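4-hydroxy-tetrahydrodipicolinate synthase (Aquifex aeolicus, PDB 2EHH) probably catalyses the condensation of pyruvate with aspartate beta-semialdehyde to 4-hydroxy-tetrahydrodipicolinate, a step of lysine biosynthesis through diaminopimelate. Local coordinates at residues 72-77 / 89-94; 165-170 / 191-196. All coordinates share one frame; numbering follows the deposited sequence.

Interaction 1: 72-77 / 89-94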
ATOM      1  N   VAL A  72     -17.196  -5.178  31.939  1.00 17.45           N
ATOM      2  CA  VAL A  72     -17.676  -4.125  31.067  1.00 16.76           C
ATOM      3  C   VAL A  72     -16.503  -3.222  30.748  1.00 16.88           C
ATOM      4  O   VAL A  72     -15.888  -2.647  31.647  1.00 16.06           O
ATOM      5  CB  VAL A  72     -18.793  -3.280  31.724  1.00 18.58           C
ATOM      6  CG1 VAL A  72     -19.188  -2.135  30.794  1.00 17.62           C
ATOM      7  CG2 VAL A  72     -20.005  -4.155  32.024  1.00 18.15           C
ATOM      8  N   ILE A  73     -16.181  -3.133  29.461  1.00 15.83           N
ATOM      9  CA  ILE A  73     -15.096  -2.289  28.981  1.00 14.54           C
ATOM     10  C   ILE A  73     -15.747  -1.142  28.211  1.00 13.93           C
ATOM     11  O   ILE A  73     -16.627  -1.358  27.377  1.00 14.62           O
ATOM     12  CB  ILE A  73     -14.156  -3.067  28.027  1.00 14.98           C
ATOM     13  CG1 ILE A  73     -13.604  -4.310  28.737  1.00 15.96           C
ATOM     14  CG2 ILE A  73     -13.006  -2.174  27.587  1.00 14.25           C
ATOM     15  CD1 ILE A  73     -12.795  -5.239  27.836  1.00 16.78           C
ATOM     16  N   ALA A  74     -15.315   0.078  28.484  1.00 14.56           N
ATOM     17  CA  ALA A  74     -15.893   1.231  27.816  1.00 15.33           C
ATOM     18  C   ALA A  74     -14.968   1.868  26.786  1.00 15.70           C
ATOM     19  O   ALA A  74     -13.783   2.079  27.047  1.00 13.91           O
ATOM     20  CB  ALA A  74     -16.302   2.272  28.847  1.00 16.46           C
ATOM     21  N   GLY A  75     -15.523   2.160  25.613  1.00 16.08           N
ATOM     22  CA  GLY A  75     -14.754   2.821  24.578  1.00 16.66           C
ATOM     23  C   GLY A  75     -14.777   4.275  25.005  1.00 17.61           C
ATOM     24  O   GLY A  75     -15.843   4.890  25.033  1.00 18.27           O
ATOM     25  N   THR A  76     -13.617   4.827  25.342  1.00 17.21           N
ATOM     26  CA  THR A  76     -13.554   6.200  25.822  1.00 19.64           C
ATOM     27  C   THR A  76     -12.606   7.125  25.068  1.00 21.52           C
ATOM     28  O   THR A  76     -12.415   8.269  25.471  1.00 24.45           O
ATOM     29  CB  THR A  76     -13.130   6.225  27.302  1.00 18.46           C
ATOM     30  OG1 THR A  76     -11.803   5.698  27.421  1.00 17.76           O
ATOM     31  CG2 THR A  76     -14.073   5.383  28.139  1.00 15.76           C
ATOM     32  N   GLY A  77     -12.013   6.650  23.983  1.00 22.37           N
ATOM     33  CA  GLY A  77     -11.084   7.500  23.264  1.00 22.58           C
ATOM     34  C   GLY A  77     -11.611   8.163  22.010  1.00 21.72           C
ATOM     35  O   GLY A  77     -12.696   7.855  21.530  1.00 23.35           O
ATOM     36  N   ALA A  89     -12.391   9.241  32.599  1.00 18.15           N
ATOM     37  CA  ALA A  89     -12.636   9.541  34.010  1.00 20.38           C
ATOM     38  C   ALA A  89     -14.053   9.093  34.355  1.00 20.70           C
ATOM     39  O   ALA A  89     -14.291   8.494  35.408  1.00 22.49           O
ATOM     40  CB  ALA A  89     -12.480  11.038  34.266  1.00 20.06           C
ATOM     41  N   HIS A  90     -14.992   9.388  33.458  1.00 20.98           N
ATOM     42  CA  HIS A  90     -16.389   9.011  33.646  1.00 20.77           C
ATOM     43  C   HIS A  90     -16.534   7.497  33.789  1.00 20.98           C
ATOM     44  O   HIS A  90     -17.207   7.012  34.701  1.00 19.24           O
ATOM     45  CB  HIS A  90     -17.234   9.484  32.460  1.00 22.24           C
ATOM     46  CG  HIS A  90     -18.641   8.971  32.482  1.00 23.83           C
ATOM     47  ND1 HIS A  90     -19.599   9.457  33.346  1.00 24.27           N
ATOM     48  CD2 HIS A  90     -19.239   7.985  31.772  1.00 23.64           C
ATOM     49  CE1 HIS A  90     -20.728   8.792  33.166  1.00 25.12           C
ATOM     50  NE2 HIS A  90     -20.535   7.892  32.217  1.00 24.27           N
ATOM     51  N   ALA A  91     -15.908   6.757  32.879  1.00 18.79           N
ATOM     52  CA  ALA A  91     -15.966   5.298  32.903  1.00 19.90           C
ATOM     53  C   ALA A  91     -15.493   4.780  34.257  1.00 19.35           C
ATOM     54  O   ALA A  91     -16.078   3.859  34.827  1.00 20.34           O
ATOM     55  CB  ALA A  91     -15.098   4.721  31.783  1.00 19.92           C
ATOM     56  N   LYS A  92     -14.422   5.380  34.757  1.00 20.67           N
ATOM     57  CA  LYS A  92     -13.852   5.028  36.052  1.00 22.88           C
ATOM     58  C   LYS A  92     -14.923   5.294  37.111  1.00 24.12           C
ATOM     59  O   LYS A  92     -15.248   4.430  37.928  1.00 22.05           O
ATOM     60  CB  LYS A  92     -12.619   5.903  36.298  1.00 23.35           C
ATOM     61  CG  LYS A  92     -12.151   6.024  37.737  1.00 26.62           C
ATOM     62  CD  LYS A  92     -11.469   4.774  38.227  1.00 26.53           C
ATOM     63  CE  LYS A  92     -10.798   5.023  39.574  1.00 29.36           C
ATOM     64  NZ  LYS A  92     -10.191   3.772  40.110  1.00 30.54           N
ATOM     65  N   GLU A  93     -15.479   6.498  37.059  1.00 25.74           N
ATOM     66  CA  GLU A  93     -16.511   6.938  37.990  1.00 27.30           C
ATOM     67  C   GLU A  93     -17.729   6.033  38.098  1.00 25.94           C
ATOM     68  O   GLU A  93     -18.205   5.764  39.203  1.00 26.03           O
ATOM     69  CB  GLU A  93     -16.983   8.340  37.606  1.00 31.36           C
ATOM     70  CG  GLU A  93     -16.018   9.442  37.975  1.00 39.15           C
ATOM     71  CD  GLU A  93     -15.920   9.627  39.473  1.00 43.67           C
ATOM     72  OE1 GLU A  93     -16.978   9.817  40.114  1.00 46.08           O
ATOM     73  OE2 GLU A  93     -14.793   9.582  40.011  1.00 47.12           O
ATOM     74  N   VAL A  94     -18.243   5.565  36.963  1.00 22.43           N
ATOM     75  CA  VAL A  94     -19.432   4.726  36.985  1.00 22.43           C
ATOM     76  C   VAL A  94     -19.205   3.224  37.149  1.00 21.53           C
ATOM     77  O   VAL A  94     -20.147   2.441  37.038  1.00 21.02           O
ATOM     78  CB  VAL A  94     -20.316   4.972  35.735  1.00 23.74           C
ATOM     79  CG1 VAL A  94     -20.716   6.439  35.669  1.00 24.45           C
ATOM     80  CG2 VAL A  94     -19.581   4.558  34.477  1.00 23.66           C
TER
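Ala74 on strand 71-75 of the TIM barrel and Thr76 just beyond the strand's end meet Ala91 of helix 81-93, within the beta-alpha-beta unit that leads on to strand 98-102. The contact is small, burying 79 Å² in all, and no hydrogen bond crosses it. From Thr76 CB the side chain divides into two branches with different tasks. With chi1 at 64° the hydroxyl is tucked in over the backbone, and the methyl CG2 is turned to the far side from C and faces the helix, where it touches Ala91 CB at 3.8 Å. OG1 hydrogen-bonds to OG1 of Thr88, one helical turn before Ala91. The threonine is thus held to the helix by its methyl and its hydroxyl together, while Ala99 and Val101 of the next strand also pack on it. Ala74, two residues earlier, points to the helix as well, its CB 4.0 Å from Ala91 CB. Short side chains on both elements let the helix settle close over the strand, with Ala74 CA and Ala91 CA 6.5 Å apart. Ile59 of the preceding helix 52-66 also reaches Ala74. With Ala74 CB only 3.9 Å from Thr76 CG2, the carbons of three methyl groups form a nearly equilateral triangle whose helix corner is Ala91 CB.

Interaction 2: 165-170 / 191-196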
ATOM      1  N   PRO A 165      -3.119  -7.169  10.257  1.00 16.21           N
ATOM      2  CA  PRO A 165      -2.875  -8.464   9.615  1.00 17.15           C
ATOM      3  C   PRO A 165      -1.405  -8.881   9.740  1.00 15.93           C
ATOM      4  O   PRO A 165      -1.004  -9.928   9.238  1.00 17.28           O
ATOM      5  CB  PRO A 165      -3.268  -8.199   8.167  1.00 17.82           C
ATOM      6  CG  PRO A 165      -2.767  -6.800   7.970  1.00 18.46           C
ATOM      7  CD  PRO A 165      -3.231  -6.100   9.247  1.00 18.36           C
ATOM      8  N   ASN A 166      -0.612  -8.062  10.420  1.00 15.34           N
ATOM      9  CA  ASN A 166       0.813  -8.330  10.582  1.00 14.43           C
ATOM     10  C   ASN A 166       1.140  -9.181  11.815  1.00 13.40           C
ATOM     11  O   ASN A 166       1.293  -8.653  12.916  1.00 12.46           O
ATOM     12  CB  ASN A 166       1.569  -7.000  10.651  1.00 15.85           C
ATOM     13  CG  ASN A 166       3.074  -7.185  10.701  1.00 18.48           C
ATOM     14  OD1 ASN A 166       3.571  -8.306  10.699  1.00 19.00           O
ATOM     15  ND2 ASN A 166       3.805  -6.078  10.750  1.00 19.72           N
ATOM     16  N   MET A 167       1.261 -10.495  11.629  1.00 13.38           N
ATOM     17  CA  MET A 167       1.572 -11.383  12.752  1.00 13.69           C
ATOM     18  C   MET A 167       2.920 -11.035  13.365  1.00 13.64           C
ATOM     19  O   MET A 167       3.143 -11.241  14.557  1.00 14.64           O
ATOM     20  CB  MET A 167       1.580 -12.850  12.304  1.00 13.00           C
ATOM     21  CG  MET A 167       0.231 -13.352  11.806  1.00 15.75           C
ATOM     22  SD  MET A 167      -1.085 -13.234  13.048  1.00 14.32           S
ATOM     23  CE  MET A 167      -1.835 -11.648  12.591  1.00 17.22           C
ATOM     24  N   ASP A 168       3.822 -10.511  12.545  1.00 14.74           N
ATOM     25  CA  ASP A 168       5.144 -10.131  13.025  1.00 17.48           C
ATOM     26  C   ASP A 168       5.049  -9.060  14.103  1.00 17.25           C
ATOM     27  O   ASP A 168       5.871  -9.011  15.017  1.00 16.57           O
ATOM     28  CB  ASP A 168       5.985  -9.605  11.875  1.00 23.89           C
ATOM     29  CG  ASP A 168       7.264 -10.365  11.711  1.00 31.97           C
ATOM     30  OD1 ASP A 168       8.085 -10.365  12.662  1.00 35.26           O
ATOM     31  OD2 ASP A 168       7.444 -10.965  10.630  1.00 35.40           O
ATOM     32  N   ARG A 169       4.059  -8.183  13.981  1.00 15.02           N
ATOM     33  CA  ARG A 169       3.875  -7.132  14.973  1.00 13.97           C
ATOM     34  C   ARG A 169       3.432  -7.789  16.280  1.00 11.70           C
ATOM     35  O   ARG A 169       3.870  -7.402  17.360  1.00 12.59           O
ATOM     36  CB  ARG A 169       2.823  -6.127  14.497  1.00 14.06           C
ATOM     37  CG  ARG A 169       2.465  -5.063  15.528  1.00 13.56           C
ATOM     38  CD  ARG A 169       1.380  -4.141  14.993  1.00 13.18           C
ATOM     39  NE  ARG A 169       0.783  -3.332  16.050  1.00 12.96           N
ATOM     40  CZ  ARG A 169       1.304  -2.208  16.527  1.00 15.26           C
ATOM     41  NH1 ARG A 169       2.447  -1.736  16.039  1.00 13.63           N
ATOM     42  NH2 ARG A 169       0.676  -1.553  17.501  1.00 13.85           N
ATOM     43  N   ILE A 170       2.567  -8.791  16.177  1.00 11.70           N
ATOM     44  CA  ILE A 170       2.102  -9.495  17.365  1.00 12.65           C
ATOM     45  C   ILE A 170       3.312 -10.152  18.051  1.00 13.36           C
ATOM     46  O   ILE A 170       3.467 -10.075  19.274  1.00 12.70           O
ATOM     47  CB  ILE A 170       1.053 -10.580  17.002  1.00 14.56           C
ATOM     48  CG1 ILE A 170      -0.128  -9.940  16.257  1.00 13.79           C
ATOM     49  CG2 ILE A 170       0.574 -11.291  18.258  1.00 10.94           C
ATOM     50  CD1 ILE A 170      -0.789  -8.771  16.995  1.00 13.41           C
ATOM     51  N   THR A 191      -7.864 -14.511  15.116  1.00 13.48           N
ATOM     52  CA  THR A 191      -7.783 -14.937  16.506  1.00 13.24           C
ATOM     53  C   THR A 191      -6.929 -16.192  16.693  1.00 13.50           C
ATOM     54  O   THR A 191      -6.054 -16.226  17.556  1.00 14.14           O
ATOM     55  CB  THR A 191      -9.186 -15.187  17.074  1.00 13.11           C
ATOM     56  OG1 THR A 191      -9.931 -13.962  17.020  1.00 13.70           O
ATOM     57  CG2 THR A 191      -9.105 -15.661  18.525  1.00 14.40           C
ATOM     58  N   LEU A 192      -7.170 -17.213  15.877  1.00 13.36           N
ATOM     59  CA  LEU A 192      -6.414 -18.459  16.001  1.00 13.31           C
ATOM     60  C   LEU A 192      -4.906 -18.244  15.844  1.00 13.23           C
ATOM     61  O   LEU A 192      -4.134 -18.568  16.748  1.00 12.29           O
ATOM     62  CB  LEU A 192      -6.927 -19.497  14.993  1.00 13.01           C
ATOM     63  CG  LEU A 192      -6.371 -20.922  15.128  1.00 16.45           C
ATOM     64  CD1 LEU A 192      -7.337 -21.911  14.481  1.00 15.89           C
ATOM     65  CD2 LEU A 192      -4.986 -21.006  14.494  1.00 11.51           C
ATOM     66  N   PRO A 193      -4.461 -17.690  14.701  1.00 13.01           N
ATOM     67  CA  PRO A 193      -3.013 -17.487  14.566  1.00 12.56           C
ATOM     68  C   PRO A 193      -2.420 -16.552  15.625  1.00 12.75           C
ATOM     69  O   PRO A 193      -1.298 -16.755  16.082  1.00 12.02           O
ATOM     70  CB  PRO A 193      -2.859 -16.955  13.134  1.00 12.76           C
ATOM     71  CG  PRO A 193      -4.210 -16.311  12.841  1.00 12.49           C
ATOM     72  CD  PRO A 193      -5.175 -17.292  13.474  1.00 13.28           C
ATOM     73  N   MET A 194      -3.165 -15.527  16.029  1.00 12.52           N
ATOM     74  CA  MET A 194      -2.648 -14.614  17.041  1.00 10.32           C
ATOM     75  C   MET A 194      -2.520 -15.309  18.398  1.00 12.02           C
ATOM     76  O   MET A 194      -1.559 -15.078  19.133  1.00 12.53           O
ATOM     77  CB  MET A 194      -3.548 -13.386  17.185  1.00 10.28           C
ATOM     78  CG  MET A 194      -3.355 -12.354  16.093  1.00 13.06           C
ATOM     79  SD  MET A 194      -3.971 -10.749  16.612  1.00 14.27           S
ATOM     80  CE  MET A 194      -4.011  -9.881  14.987  1.00 12.80           C
ATOM     81  N   MET A 195      -3.486 -16.155  18.737  1.00 11.07           N
ATOM     82  CA  MET A 195      -3.410 -16.850  20.018  1.00 12.63           C
ATOM     83  C   MET A 195      -2.322 -17.923  19.995  1.00 12.75           C
ATOM     84  O   MET A 195      -1.715 -18.228  21.022  1.00 12.92           O
ATOM     85  CB  MET A 195      -4.776 -17.425  20.394  1.00 12.56           C
ATOM     86  CG  MET A 195      -5.755 -16.327  20.809  1.00 15.48           C
ATOM     87  SD  MET A 195      -7.353 -16.915  21.384  1.00 19.22           S
ATOM     88  CE  MET A 195      -6.924 -17.399  23.079  1.00 16.87           C
ATOM     89  N   ALA A 196      -2.055 -18.480  18.820  1.00 12.55           N
ATOM     90  CA  ALA A 196      -1.000 -19.483  18.707  1.00 12.61           C
ATOM     91  C   ALA A 196       0.330 -18.801  19.044  1.00 13.16           C
ATOM     92  O   ALA A 196       1.271 -19.443  19.510  1.00 14.44           O
ATOM     93  CB  ALA A 196      -0.967 -20.059  17.293  1.00 12.19           C
TER
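Met194 reaches out from helix 191-196 to touch Met167 and Ile170 on the first turn of helix 167-177, joining two helices on the outside of the TIM barrel. Its chain is extended beyond CG, crosses each of the other two side chains at about a right angle, and uses every one of its outer atoms. CG lies 3.9 Å from Met167 SD, the sulfur rests 3.8 Å from Ile170 CD1, and the terminal CE meets Met167 CE at 3.7 Å. Met167 comes in bent: chi2 (-59°) brings SD to Met194 CG and within 4.1 Å of Pro193 CB, and chi3 (96°) turns CE towards the end of Met194. Ile170 offers its longer branch, with CG1 3.9 Å from Met194 SD. Shortening Met194 to an alanine removes CG, SD and CE, and would probably leave Met167 CE and Ile170 CD1 without the partner they share and open a gap between the helices.

Outside this layer, the turn bearing Met167 and Ile170 begins at Asn166, the N-cap, whose OD1 accepts two weak bonds from the backbone N atoms of Asp168 and Arg169. Arg169 points another way, its NE in a salt bridge with Glu162, the last residue of strand 157-162. A second subunit packs here too: Met167 of that subunit lies on Met167, and Asp168 OD2 hydrogen-bonds to OG of Ser189 of that second subunit.

The two segments bury 210 Å² between them, and the closest atoms are all carbon or sulfur. Met194 lies between Met167 and Ile170, touching the thioether of the first and the CG1-CD1 branch of the second, and with no hydrogen bond across the segments, van der Waals contact carries the packing.

Interactions 1 and 2 sit on opposite sides of the chain's centre, their own centres 28 Å apart and their nearest atoms about 14 Å apart, so they do not touch. Both are buried and apolar, but interaction 1 packs a helix on a barrel strand, whereas interaction 2 packs helix on helix beside a second subunit. Distances to the predicted catalytic residues are consistent with an active site between the two. From interaction 1, the side chain of Thr76 is about 9 Å from that of Tyr132, the probable proton donor/acceptor. From interaction 2, the side chain of Met194 is about 8 Å from that of Lys161, the probable Schiff-base lysine.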